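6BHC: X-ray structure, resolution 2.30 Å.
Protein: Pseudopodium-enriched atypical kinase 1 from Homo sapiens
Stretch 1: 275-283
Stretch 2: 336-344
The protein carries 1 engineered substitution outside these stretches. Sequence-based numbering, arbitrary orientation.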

# COMPACT_ATOMS: atom_id res chain seq x y z
N LYS A 275 -42.26 6.42 6.81
CA LYS A 275 -41.02 6.40 7.58
C LYS A 275 -39.92 7.19 6.88
O LYS A 275 -38.83 6.66 6.62
CB LYS A 275 -40.57 4.96 7.83
CG LYS A 275 -41.45 4.20 8.80
CD LYS A 275 -41.43 4.85 10.18
CE LYS A 275 -42.27 4.06 11.17
NZ LYS A 275 -42.22 4.67 12.53
N LYS A 276 -40.20 8.45 6.58
CA LYS A 276 -39.26 9.35 5.92
C LYS A 276 -38.92 10.54 6.81
O LYS A 276 -38.56 11.61 6.32
CB LYS A 276 -39.81 9.82 4.58
CG LYS A 276 -40.06 8.70 3.57
CD LYS A 276 -38.77 8.23 2.93
CE LYS A 276 -39.05 7.22 1.83
NZ LYS A 276 -39.90 7.79 0.74
N CYS A 277 -39.03 10.36 8.13
CA CYS A 277 -38.83 11.47 9.05
C CYS A 277 -37.37 11.92 9.09
O CYS A 277 -37.08 13.12 9.04
CB CYS A 277 -39.30 11.08 10.45
SG CYS A 277 -39.03 12.35 11.71
N ASP A 278 -36.44 10.97 9.18
CA ASP A 278 -35.03 11.34 9.28
C ASP A 278 -34.51 11.97 7.99
O ASP A 278 -33.65 12.85 8.04
CB ASP A 278 -34.18 10.12 9.64
CG ASP A 278 -34.40 9.67 11.08
OD1 ASP A 278 -34.93 10.47 11.88
OD2 ASP A 278 -34.04 8.52 11.40
N GLU A 279 -35.02 11.53 6.83
CA GLU A 279 -34.63 12.16 5.57
C GLU A 279 -35.06 13.62 5.53
O GLU A 279 -34.30 14.49 5.08
CB GLU A 279 -35.23 11.39 4.39
CG GLU A 279 -34.56 10.04 4.11
CD GLU A 279 -35.02 8.93 5.05
OE1 GLU A 279 -35.84 9.21 5.95
OE2 GLU A 279 -34.56 7.78 4.87
N PHE A 280 -36.28 13.91 6.00
CA PHE A 280 -36.77 15.29 5.99
C PHE A 280 -35.95 16.18 6.92
O PHE A 280 -35.64 17.32 6.58
CB PHE A 280 -38.24 15.32 6.38
CG PHE A 280 -38.84 16.70 6.39
CD1 PHE A 280 -39.34 17.26 5.22
CD2 PHE A 280 -38.91 17.43 7.56
CE1 PHE A 280 -39.89 18.53 5.23
CE2 PHE A 280 -39.46 18.70 7.57
CZ PHE A 280 -39.95 19.25 6.40
N GLN A 281 -35.58 15.66 8.10
CA GLN A 281 -34.79 16.47 9.03
C GLN A 281 -33.37 16.68 8.53
O GLN A 281 -32.74 17.70 8.84
CB GLN A 281 -34.78 15.82 10.41
CG GLN A 281 -36.13 15.88 11.12
CD GLN A 281 -36.08 15.34 12.54
OE1 GLN A 281 -35.13 14.65 12.92
NE2 GLN A 281 -37.10 15.66 13.33
N THR A 282 -32.84 15.73 7.74
CA THR A 282 -31.52 15.92 7.15
C THR A 282 -31.52 17.06 6.14
O THR A 282 -30.51 17.77 6.01
CB THR A 282 -31.06 14.61 6.48
OG1 THR A 282 -31.02 13.57 7.47
CG2 THR A 282 -29.68 14.77 5.87
N GLY A 283 -32.63 17.27 5.44
CA GLY A 283 -32.72 18.39 4.52
C GLY A 283 -32.66 19.73 5.22
O GLY A 283 -32.10 20.69 4.68
N ASN A 336 -44.06 15.25 -0.23
CA ASN A 336 -44.68 13.95 -0.43
C ASN A 336 -43.72 12.86 -0.01
O ASN A 336 -42.65 12.72 -0.63
CB ASN A 336 -45.08 13.77 -1.89
CG ASN A 336 -45.79 12.46 -2.14
OD1 ASN A 336 -46.33 11.84 -1.22
ND2 ASN A 336 -45.79 12.01 -3.39
N PRO A 337 -44.04 12.06 1.01
CA PRO A 337 -43.08 11.04 1.47
C PRO A 337 -42.74 10.01 0.41
O PRO A 337 -41.60 9.53 0.36
CB PRO A 337 -43.79 10.41 2.67
CG PRO A 337 -44.82 11.41 3.09
CD PRO A 337 -45.26 12.09 1.84
N SER A 338 -43.70 9.64 -0.44
CA SER A 338 -43.44 8.63 -1.46
C SER A 338 -42.46 9.12 -2.52
O SER A 338 -41.77 8.30 -3.14
CB SER A 338 -44.75 8.20 -2.12
OG SER A 338 -45.39 9.30 -2.76
N GLU A 339 -42.38 10.43 -2.73
CA GLU A 339 -41.41 11.01 -3.66
C GLU A 339 -40.14 11.48 -2.97
O GLU A 339 -39.14 11.74 -3.66
CB GLU A 339 -42.04 12.18 -4.42
CG GLU A 339 -43.13 11.78 -5.41
CD GLU A 339 -42.57 11.35 -6.76
OE1 GLU A 339 -43.21 11.67 -7.79
OE2 GLU A 339 -41.50 10.71 -6.80
N ARG A 340 -40.14 11.60 -1.65
CA ARG A 340 -38.93 11.98 -0.92
C ARG A 340 -37.88 10.88 -1.07
O ARG A 340 -38.17 9.70 -0.87
CB ARG A 340 -39.26 12.21 0.55
CG ARG A 340 -38.15 12.83 1.38
CD ARG A 340 -38.63 13.06 2.81
NE ARG A 340 -39.92 13.74 2.82
CZ ARG A 340 -40.77 13.71 3.85
NH1 ARG A 340 -40.47 13.04 4.95
NH2 ARG A 340 -41.93 14.35 3.76
N ILE A 341 -36.66 11.28 -1.43
CA ILE A 341 -35.62 10.29 -1.71
C ILE A 341 -35.22 9.56 -0.43
O ILE A 341 -35.42 10.04 0.69
CB ILE A 341 -34.39 10.94 -2.38
CG1 ILE A 341 -33.73 11.93 -1.42
CG2 ILE A 341 -34.79 11.62 -3.68
CD1 ILE A 341 -32.37 12.41 -1.89
N LEU A 342 -34.65 8.38 -0.62
CA LEU A 342 -34.17 7.57 0.49
C LEU A 342 -32.80 8.06 0.96
O LEU A 342 -32.06 8.72 0.23
CB LEU A 342 -34.08 6.10 0.07
CG LEU A 342 -35.41 5.37 -0.16
CD1 LEU A 342 -35.18 4.05 -0.88
CD2 LEU A 342 -36.12 5.15 1.16
N ILE A 343 -32.46 7.71 2.20
CA ILE A 343 -31.19 8.14 2.77
C ILE A 343 -30.01 7.48 2.08
O ILE A 343 -28.89 7.99 2.15
CB ILE A 343 -31.16 7.88 4.29
CG1 ILE A 343 -30.24 8.88 4.99
CG2 ILE A 343 -30.72 6.45 4.59
CD1 ILE A 343 -30.74 10.31 4.96
N SER A 344 -30.23 6.36 1.39
CA SER A 344 -29.17 5.75 0.59
C SER A 344 -28.97 6.49 -0.73
O SER A 344 -27.86 6.48 -1.27
CB SER A 344 -29.47 4.28 0.33
OG SER A 344 -29.46 3.54 1.53

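How does the start of stretch 2 meet the first helix? Lys 276, at the N-cap position of that helix, comes within 6.1 Å of Pro 337, CA to CA. The Lys 276 side chain turns at the end (chi4 near 60°), and Lys 276 NZ donates a very short hydrogen bond of 2.5 Å to Pro 337 O. Lys 276 NZ also donates to Arg 340 O at 3.0 Å.

What does Arg 340 give in return? Its CA-to-CB bond points toward the helix, and Arg 340 NH1 donates to Lys 276 O at 2.8 Å. The two cationic side chains share no hydrogen bond; each donates instead to the other's backbone carbonyl. Lys 276 O lies at the edge of the guanidinium, while Phe 280 CB sits over one face, 3.5 Å from Arg 340 NH1.

How do the next two residues continue the contact? The CA-to-CB bond of Ile 341 points away, yet Ile 341 O lies 3.5 Å from Glu 279 CG. That of Leu 342 also points away, but its end returns, bringing Leu 342 CD2 to 3.6 Å from Lys 276 CE, an aliphatic contact.

What happens where the second helix begins? The CA atoms of Glu 279 and Ile 343 approach to 6.0 Å. A main-chain N-H at a helix start lacks an earlier carbonyl in its own helix, so a carboxylate oxygen can serve: Ile 343 N donates a weak hydrogen bond to Glu 279 OE2 at 3.4 Å. The CA-to-CB bond of Ile 343 points toward stretch 1, with Ile 343 CD1 4.1 Å from Thr 282 OG1.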